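Local coordinates for protein erythropoietin (Homo sapiens, PDB 1EER) that binds the erythropoietin receptor as a hormone, causing receptor dimerization and JAK2 activation, and so regulates red-cell proliferation, differentiation and circulating erythrocyte mass, at residues E13-L16 against L17-K20; V74-G77 against Q78-V82; T137-K140 against L141-Y145; V144-N147 against F148-K152. The protein carries 5 engineered substitutions. One frame throughout, in Å; residues are numbered along the deposited sequence.

Contact 1: E13-L16 against L17-K20; sequences ERYL and LEAK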
# COMPACT_ATOMS: atom_id res chain seq x y z
N GLU A 13 -4.79 1.19 -0.40
CA GLU A 13 -3.40 0.76 -0.30
C GLU A 13 -2.65 1.31 0.89
O GLU A 13 -1.74 0.65 1.40
CB GLU A 13 -2.65 1.12 -1.58
CG GLU A 13 -1.19 0.71 -1.55
CD GLU A 13 -0.63 0.44 -2.94
OE1 GLU A 13 -1.06 -0.54 -3.60
OE2 GLU A 13 0.25 1.21 -3.38
N ARG A 14 -2.99 2.52 1.32
CA ARG A 14 -2.32 3.13 2.46
C ARG A 14 -2.35 2.18 3.65
O ARG A 14 -1.35 1.97 4.33
CB ARG A 14 -2.99 4.45 2.84
CG ARG A 14 -2.25 5.19 3.95
CD ARG A 14 -3.17 6.13 4.72
NE ARG A 14 -2.66 6.37 6.06
CZ ARG A 14 -3.32 7.06 6.99
NH1 ARG A 14 -4.50 7.58 6.72
NH2 ARG A 14 -2.79 7.22 8.20
N TYR A 15 -3.51 1.59 3.89
CA TYR A 15 -3.68 0.68 5.01
C TYR A 15 -2.98 -0.66 4.80
O TYR A 15 -2.38 -1.21 5.73
CB TYR A 15 -5.18 0.50 5.28
CG TYR A 15 -5.88 1.82 5.50
CD1 TYR A 15 -5.70 2.53 6.69
CD2 TYR A 15 -6.68 2.39 4.52
CE1 TYR A 15 -6.30 3.77 6.89
CE2 TYR A 15 -7.30 3.62 4.70
CZ TYR A 15 -7.10 4.31 5.89
OH TYR A 15 -7.70 5.53 6.09
N LEU A 16 -3.03 -1.17 3.58
CA LEU A 16 -2.38 -2.44 3.28
C LEU A 16 -0.88 -2.34 3.53
O LEU A 16 -0.28 -3.28 4.06
CB LEU A 16 -2.64 -2.85 1.83
CG LEU A 16 -3.94 -3.62 1.56
CD1 LEU A 16 -5.13 -2.96 2.28
CD2 LEU A 16 -4.17 -3.67 0.06
N LEU A 17 -0.28 -1.21 3.18
CA LEU A 17 1.16 -1.04 3.39
C LEU A 17 1.46 -0.86 4.88
O LEU A 17 2.51 -1.26 5.36
CB LEU A 17 1.68 0.15 2.59
CG LEU A 17 1.57 -0.01 1.07
CD1 LEU A 17 1.99 1.29 0.40
CD2 LEU A 17 2.43 -1.17 0.60
N GLU A 18 0.53 -0.25 5.61
CA GLU A 18 0.71 -0.07 7.04
C GLU A 18 0.74 -1.46 7.68
O GLU A 18 1.61 -1.76 8.49
CB GLU A 18 -0.46 0.72 7.62
CG GLU A 18 -0.09 2.04 8.24
CD GLU A 18 -1.25 3.01 8.29
OE1 GLU A 18 -2.38 2.58 8.62
OE2 GLU A 18 -1.04 4.21 8.00
N ALA A 19 -0.23 -2.29 7.30
CA ALA A 19 -0.34 -3.64 7.83
C ALA A 19 0.89 -4.49 7.50
O ALA A 19 1.32 -5.30 8.32
CB ALA A 19 -1.61 -4.31 7.29
N LYS A 20 1.45 -4.29 6.31
CA LYS A 20 2.65 -5.02 5.88
C LYS A 20 3.79 -4.67 6.83
O LYS A 20 4.53 -5.55 7.28
CB LYS A 20 3.01 -4.62 4.45
CG LYS A 20 4.22 -5.33 3.86
CD LYS A 20 4.21 -5.19 2.34
CE LYS A 20 5.60 -5.28 1.76
NZ LYS A 20 6.13 -6.67 1.81
O HOH W 1 0.18 5.59 6.19
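On helix 9-25, one of the long helices of the cytokine bundle, Arg-14 and Glu-18 form an i to i+4 salt bridge one turn apart. The link is loose: Arg-14 NE lies 3.3 Å from Glu-18 OE2, and the direct hydrogen bond is weak, bent to 132° at the hydrogen. The two flat groups stand almost perpendicular, their planes 88° apart, and do not form the flat, two-oxygen pairing. A water strengthens the link, accepting a hydrogen bond from Arg-14 NE at 2.9 Å while donating to Glu-18 OE2 at 2.6 Å. Arginine suits the place because its long chain, extended from CG to NE, reaches along the helix; its NH2 also bonds to the backbone of a chain of another protein. The second carboxylate oxygen, Glu-18 OE1, comes within 3.8 Å of Tyr-15 CD1.

Alongside, Glu-13 lends its aliphatic part to Leu-17, CG meeting CD1 at 3.8 Å, while its carboxylate is paired with Arg-10. Leu-17 also packs on a chain of another protein. On the inward face Leu-16 and Ala-19 pack against helix 138-161, where the small methyl of Ala-19 permits close approach. Under them all runs regular backbone bonding, such as Ala-19 N to Tyr-15 O at 2.9 Å. Leu-16 and Ala-19 inward, with charged pairs on the outer side, mark an amphipathic helix of a four-helix-bundle cytokine.

Contact 2: V74-G77 against Q78-V82; sequences VLRG and QALLV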
# COMPACT_ATOMS: atom_id res chain seq x y z
N VAL A 74 -8.02 -6.39 17.57
CA VAL A 74 -7.05 -5.32 17.71
C VAL A 74 -7.35 -4.46 18.95
O VAL A 74 -6.45 -4.11 19.71
CB VAL A 74 -7.03 -4.45 16.42
CG1 VAL A 74 -5.87 -3.47 16.45
CG2 VAL A 74 -6.92 -5.36 15.20
N LEU A 75 -8.62 -4.13 19.15
CA LEU A 75 -9.01 -3.33 20.31
C LEU A 75 -8.57 -4.06 21.58
O LEU A 75 -7.98 -3.46 22.47
CB LEU A 75 -10.52 -3.12 20.30
CG LEU A 75 -10.95 -2.15 19.21
CD1 LEU A 75 -12.44 -2.19 19.00
CD2 LEU A 75 -10.50 -0.76 19.58
N ARG A 76 -8.85 -5.36 21.65
CA ARG A 76 -8.44 -6.14 22.80
C ARG A 76 -6.92 -6.08 22.94
O ARG A 76 -6.39 -5.95 24.04
CB ARG A 76 -8.90 -7.59 22.65
CG ARG A 76 -9.77 -8.09 23.80
CD ARG A 76 -8.93 -8.63 24.96
NE ARG A 76 -8.78 -7.65 26.03
CZ ARG A 76 -8.43 -7.96 27.28
NH1 ARG A 76 -8.17 -9.21 27.61
NH2 ARG A 76 -8.32 -7.00 28.20
N GLY A 77 -6.22 -6.18 21.82
CA GLY A 77 -4.77 -6.13 21.87
C GLY A 77 -4.30 -4.80 22.41
O GLY A 77 -3.31 -4.71 23.14
N GLN A 78 -5.02 -3.74 22.05
CA GLN A 78 -4.68 -2.41 22.50
C GLN A 78 -4.81 -2.27 24.03
O GLN A 78 -3.93 -1.73 24.69
CB GLN A 78 -5.59 -1.39 21.81
CG GLN A 78 -5.37 0.04 22.24
CD GLN A 78 -6.45 0.95 21.70
OE1 GLN A 78 -7.61 0.57 21.62
NE2 GLN A 78 -6.07 2.17 21.32
N ALA A 79 -5.91 -2.77 24.58
CA ALA A 79 -6.14 -2.69 26.02
C ALA A 79 -5.19 -3.62 26.78
O ALA A 79 -4.77 -3.30 27.90
CB ALA A 79 -7.57 -3.04 26.35
N LEU A 80 -4.87 -4.76 26.19
CA LEU A 80 -3.96 -5.70 26.82
C LEU A 80 -2.58 -5.07 26.90
O LEU A 80 -1.80 -5.33 27.83
CB LEU A 80 -3.89 -6.99 26.00
CG LEU A 80 -4.83 -8.12 26.40
CD1 LEU A 80 -4.80 -9.22 25.36
CD2 LEU A 80 -4.43 -8.65 27.76
N LEU A 81 -2.28 -4.22 25.92
CA LEU A 81 -1.01 -3.53 25.85
C LEU A 81 -0.96 -2.35 26.80
O LEU A 81 0.09 -2.04 27.36
CB LEU A 81 -0.75 -3.04 24.42
CG LEU A 81 0.72 -2.84 24.05
CD1 LEU A 81 1.45 -4.15 24.21
CD2 LEU A 81 0.83 -2.32 22.62
N VAL A 82 -2.09 -1.67 26.98
CA VAL A 82 -2.13 -0.52 27.88
C VAL A 82 -1.75 -0.99 29.28
O VAL A 82 -1.18 -0.24 30.07
CB VAL A 82 -3.53 0.14 27.91
CG1 VAL A 82 -4.48 -0.63 28.82
CG2 VAL A 82 -3.41 1.57 28.37
O HOH W 2 -9.08 -1.17 23.33
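Arg-76 lays its guanidinium over the isobutyl group of Leu-80, one helical turn further along. Leu-80 CG sits 3.6 Å above the guanidinium plane, over its centre, and CG to Arg-76 CZ measures 3.7 Å. The chain gets there by folding: bends at chi2 (-86°) and chi3 (100°) bring the head over to the next turn, although CB starts off away from residues 78-82. Arginine suits such a place because the flat face of its head accepts an apolar neighbour while the N-H groups stay available round the rim. Arg-76 NH1 uses this to make a salt bridge with Glu-37, and Leu-80 itself touches Glu-37 and Ile-39, so the pair ties helix 56-82 to strand 34-41.

A second pair runs three residues apart. Gln-78 extends from its backbone beside Leu-75, pointing the same way, and OE1 lies 3.8 Å from Leu-75 CD2. The Gln-78 amide oxygen, OE1, accepts from a water at 2.8 Å, and the same water donates to Leu-75 O at 2.7 Å. That carbonyl also accepts from Ala-79 N at 3.0 Å, so one backbone oxygen serves the helix and its solvent link together. Gly-77, buried and without a side chain, gives its carbonyl O to Leu-81 N at 3.0 Å. Val-74 packs on Ala-98, Val-99 and Leu-102 of helix 91-111. With Val-74 facing that helix and the Arg-76 and Leu-80 pair facing strand 34-41, the segment behaves as part of a long helix in the four-helix-bundle cytokine fold.

Contact 3: T137-K140 against L141-Y145; sequences TFRK and LFRVY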
# COMPACT_ATOMS: atom_id res chain seq x y z
N THR A 137 -0.01 -13.99 20.22
CA THR A 137 1.16 -13.12 20.05
C THR A 137 0.72 -11.97 19.15
O THR A 137 -0.25 -12.09 18.40
CB THR A 137 2.36 -13.84 19.36
OG1 THR A 137 1.92 -14.48 18.16
CG2 THR A 137 2.96 -14.87 20.29
N PHE A 138 1.44 -10.86 19.23
CA PHE A 138 1.10 -9.71 18.40
C PHE A 138 1.52 -10.00 16.98
O PHE A 138 0.98 -9.43 16.03
CB PHE A 138 1.82 -8.46 18.93
CG PHE A 138 1.05 -7.74 19.99
CD1 PHE A 138 0.04 -6.85 19.65
CD2 PHE A 138 1.30 -8.00 21.34
CE1 PHE A 138 -0.72 -6.23 20.64
CE2 PHE A 138 0.55 -7.39 22.33
CZ PHE A 138 -0.47 -6.50 21.98
N ARG A 139 2.49 -10.90 16.85
CA ARG A 139 3.01 -11.32 15.55
C ARG A 139 1.91 -11.95 14.72
O ARG A 139 1.71 -11.57 13.57
CB ARG A 139 4.16 -12.32 15.73
CG ARG A 139 4.84 -12.70 14.41
CD ARG A 139 5.79 -13.86 14.58
NE ARG A 139 5.51 -14.61 15.80
CZ ARG A 139 6.43 -14.92 16.71
NH1 ARG A 139 7.69 -14.54 16.54
NH2 ARG A 139 6.08 -15.60 17.80
N LYS A 140 1.18 -12.92 15.29
CA LYS A 140 0.11 -13.56 14.54
C LYS A 140 -1.02 -12.57 14.32
O LYS A 140 -1.65 -12.59 13.27
CB LYS A 140 -0.41 -14.80 15.26
CG LYS A 140 -1.34 -15.61 14.36
CD LYS A 140 -1.74 -16.96 14.94
CE LYS A 140 -3.04 -17.42 14.31
NZ LYS A 140 -3.31 -18.87 14.49
N LEU A 141 -1.28 -11.72 15.31
CA LEU A 141 -2.34 -10.72 15.20
C LEU A 141 -2.08 -9.82 13.99
O LEU A 141 -2.95 -9.60 13.17
CB LEU A 141 -2.41 -9.88 16.49
CG LEU A 141 -3.49 -8.79 16.66
CD1 LEU A 141 -4.85 -9.31 16.23
CD2 LEU A 141 -3.53 -8.36 18.12
N PHE A 142 -0.87 -9.30 13.90
CA PHE A 142 -0.53 -8.42 12.80
C PHE A 142 -0.41 -9.12 11.46
O PHE A 142 -0.73 -8.53 10.43
CB PHE A 142 0.76 -7.67 13.14
CG PHE A 142 0.53 -6.48 14.02
CD1 PHE A 142 -0.33 -5.46 13.63
CD2 PHE A 142 1.15 -6.39 15.26
CE1 PHE A 142 -0.59 -4.36 14.47
CE2 PHE A 142 0.91 -5.29 16.11
CZ PHE A 142 0.04 -4.28 15.72
N ARG A 143 0.04 -10.38 11.46
CA ARG A 143 0.15 -11.12 10.21
C ARG A 143 -1.26 -11.34 9.67
O ARG A 143 -1.51 -11.25 8.47
CB ARG A 143 0.84 -12.47 10.45
CG ARG A 143 0.85 -13.39 9.23
CD ARG A 143 1.64 -14.67 9.49
NE ARG A 143 1.01 -15.55 10.48
CZ ARG A 143 1.56 -15.86 11.65
NH1 ARG A 143 2.74 -15.37 11.98
NH2 ARG A 143 0.93 -16.68 12.49
N VAL A 144 -2.20 -11.62 10.58
CA VAL A 144 -3.60 -11.83 10.20
C VAL A 144 -4.19 -10.50 9.69
O VAL A 144 -4.97 -10.48 8.72
CB VAL A 144 -4.43 -12.34 11.44
CG1 VAL A 144 -5.92 -12.11 11.21
CG2 VAL A 144 -4.15 -13.81 11.70
N TYR A 145 -3.83 -9.41 10.35
CA TYR A 145 -4.29 -8.08 9.98
C TYR A 145 -3.92 -7.81 8.53
O TYR A 145 -4.77 -7.39 7.74
CB TYR A 145 -3.65 -7.03 10.91
CG TYR A 145 -3.89 -5.58 10.54
CD1 TYR A 145 -5.18 -5.10 10.30
CD2 TYR A 145 -2.83 -4.67 10.48
CE1 TYR A 145 -5.41 -3.75 10.02
CE2 TYR A 145 -3.05 -3.31 10.20
CZ TYR A 145 -4.35 -2.86 9.97
OH TYR A 145 -4.57 -1.54 9.68
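The chain turns from extended Thr-137 into helix 138-161, and regular i to i+4 backbone bonds follow at once, Phe-142 N reaching Phe-138 O at 2.8 Å. Thr-137 is the N-cap: its OG1 accepts from Lys-140 N, a weak capping bond of 3.3 Å. A beta-branched threonine suits both duties, ending strand 133-137 and offering a hydroxyl to the first turn.

On the buried side Phe-138 runs beside Leu-141 and Phe-142. Its CD1 lies 4.0 Å from Phe-142 CE2 and 4.2 Å from Leu-141 CD2, so one ring atom touches both neighbours. With CG beside the backbone N (chi1 -81°), the Phe-142 ring also comes against the preceding turn, CD2 lying 3.1 Å from Phe-138 O. Both rings continue onto Leu-91 of helix 91-111.

The other side is basic. Arg-143 turns back at chi3 (68°) and lays one face of its guanidinium over Lys-140, whose CA is 3.7 Å above that plane, toward the rim. NH2 comes tightly against the methylene chain, 3.1 Å from Lys-140 CG, whereas the charged ends keep apart, Lys-140 NZ and Arg-143 NH2 being 5.2 Å from each other. Arg-139 points the same way as Arg-143, their guanidinium planes 16° apart.

Outside these segments, Lys-140 NZ and Arg-143 NH2 are each salt-bridged to an acidic side chain of a chain of another protein. The gathered positive charge is therefore likely to be balanced across that interface, while the guanidinium rests on Lys-140 CA with NH2 beside the lysine methylenes.

Contact 4: V144-N147 against F148-K152; sequences VYSN and FLRGK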
# COMPACT_ATOMS: atom_id res chain seq x y z
N VAL A 144 -2.20 -11.62 10.58
CA VAL A 144 -3.60 -11.83 10.20
C VAL A 144 -4.19 -10.50 9.69
O VAL A 144 -4.97 -10.48 8.72
CB VAL A 144 -4.43 -12.34 11.44
CG1 VAL A 144 -5.92 -12.11 11.21
CG2 VAL A 144 -4.15 -13.81 11.70
N TYR A 145 -3.83 -9.41 10.35
CA TYR A 145 -4.29 -8.08 9.98
C TYR A 145 -3.92 -7.81 8.53
O TYR A 145 -4.77 -7.39 7.74
CB TYR A 145 -3.65 -7.03 10.91
CG TYR A 145 -3.89 -5.58 10.54
CD1 TYR A 145 -5.18 -5.10 10.30
CD2 TYR A 145 -2.83 -4.67 10.48
CE1 TYR A 145 -5.41 -3.75 10.02
CE2 TYR A 145 -3.05 -3.31 10.20
CZ TYR A 145 -4.35 -2.86 9.97
OH TYR A 145 -4.57 -1.54 9.68
N SER A 146 -2.66 -8.06 8.18
CA SER A 146 -2.16 -7.85 6.81
C SER A 146 -2.78 -8.83 5.80
O SER A 146 -3.24 -8.41 4.74
CB SER A 146 -0.63 -7.99 6.78
OG SER A 146 -0.12 -7.86 5.47
N ASN A 147 -2.80 -10.12 6.13
CA ASN A 147 -3.36 -11.12 5.23
C ASN A 147 -4.84 -10.85 4.94
O ASN A 147 -5.31 -11.09 3.82
CB ASN A 147 -3.19 -12.53 5.81
CG ASN A 147 -1.86 -13.16 5.44
OD1 ASN A 147 -1.16 -12.69 4.54
ND2 ASN A 147 -1.50 -14.23 6.13
N PHE A 148 -5.57 -10.35 5.94
CA PHE A 148 -6.99 -10.06 5.75
C PHE A 148 -7.25 -8.86 4.82
O PHE A 148 -8.06 -8.94 3.89
CB PHE A 148 -7.68 -9.80 7.09
CG PHE A 148 -9.18 -9.77 7.01
CD1 PHE A 148 -9.85 -8.62 6.63
CD2 PHE A 148 -9.92 -10.92 7.29
CE1 PHE A 148 -11.24 -8.59 6.54
CE2 PHE A 148 -11.32 -10.90 7.20
CZ PHE A 148 -11.97 -9.74 6.82
N LEU A 149 -6.57 -7.75 5.09
CA LEU A 149 -6.75 -6.55 4.28
C LEU A 149 -6.24 -6.74 2.86
O LEU A 149 -6.88 -6.33 1.89
CB LEU A 149 -6.03 -5.34 4.92
CG LEU A 149 -6.19 -5.00 6.40
CD1 LEU A 149 -5.42 -3.72 6.68
CD2 LEU A 149 -7.64 -4.85 6.77
N ARG A 150 -5.06 -7.35 2.74
CA ARG A 150 -4.47 -7.55 1.43
C ARG A 150 -5.11 -8.71 0.71
O ARG A 150 -4.93 -8.88 -0.50
CB ARG A 150 -2.96 -7.76 1.57
CG ARG A 150 -2.53 -9.20 1.74
CD ARG A 150 -1.07 -9.29 2.09
NE ARG A 150 -0.67 -10.67 2.38
CZ ARG A 150 0.37 -11.28 1.81
NH1 ARG A 150 1.12 -10.65 0.92
NH2 ARG A 150 0.64 -12.54 2.13
N GLY A 151 -5.89 -9.50 1.45
CA GLY A 151 -6.54 -10.66 0.87
C GLY A 151 -7.99 -10.50 0.46
O GLY A 151 -8.30 -9.79 -0.49
N LYS A 152 -8.89 -11.16 1.18
CA LYS A 152 -10.30 -11.09 0.84
C LYS A 152 -10.86 -9.67 0.88
O LYS A 152 -11.79 -9.35 0.13
CB LYS A 152 -11.12 -12.01 1.75
CG LYS A 152 -11.19 -11.59 3.19
CD LYS A 152 -12.04 -12.57 3.98
CE LYS A 152 -11.23 -13.80 4.36
NZ LYS A 152 -12.06 -15.04 4.37
O HOH W 3 -7.57 -12.40 3.30
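Asn-147 OD1 is gripped by two nitrogens of Arg-150, NE and NH2, each at 3.0 Å. The approach is side-on: OD1 lies near the guanidinium plane, and both bonds are somewhat bent, 145° and 142° at the hydrogen. Asparagine suits the place by dividing its labour: ND2 bonds to a polar side chain of another protein's chain. Arg-150 also reaches that chain, NH2 salt-bridged to an acidic side chain and NH1 bonding to the backbone there.

Facing inward, Leu-149 CD1 presses on Tyr-145 CE1 at 3.3 Å, the methyl standing oblique to the ring. Leu-149 and Ser-146 meet Ala-19 of helix 9-25, while Phe-148 reaches Leu-67 and Leu-70 of helix 56-82; these are side chains that helix 138-161 contributes to the core of the four-helix cytokine bundle.

Further out, the helix widens into a pi-type turn over residues 149-152. Glycine suits position 151, where psi is -111° and a CB would run into Asn-147 O. A water bridges the widened turn, donating to Asn-147 O at 2.7 Å and accepting from Lys-152 N at 2.8 Å. Lys-152 CG lies over one face of the Phe-148 ring, toward its rim, 4.0 Å above the plane, and NZ pairs with Glu-62.

Three of the four long helices carry these contacts. Contacts 3 and 4 follow one another on helix 138-161, sharing Val-144 and Tyr-145, with centres 10 Å apart. Contact 1 packs on both through Ala-19, whose CB lies 3.4 Å from Tyr-145 CE2, and adds Leu-16 CD1 at 3.7 Å from Leu-149 CB of contact 4. Contact 2 meets contact 3 through Phe-138, its CZ 3.6 Å from Gly-77 O, but stays about 10 Å from contact 1 at the nearest atoms. Basic residues of contacts 1, 3 and 4 face chains of another protein, consistent with receptor-binding surfaces, and contact 2 touches one through Gln-78.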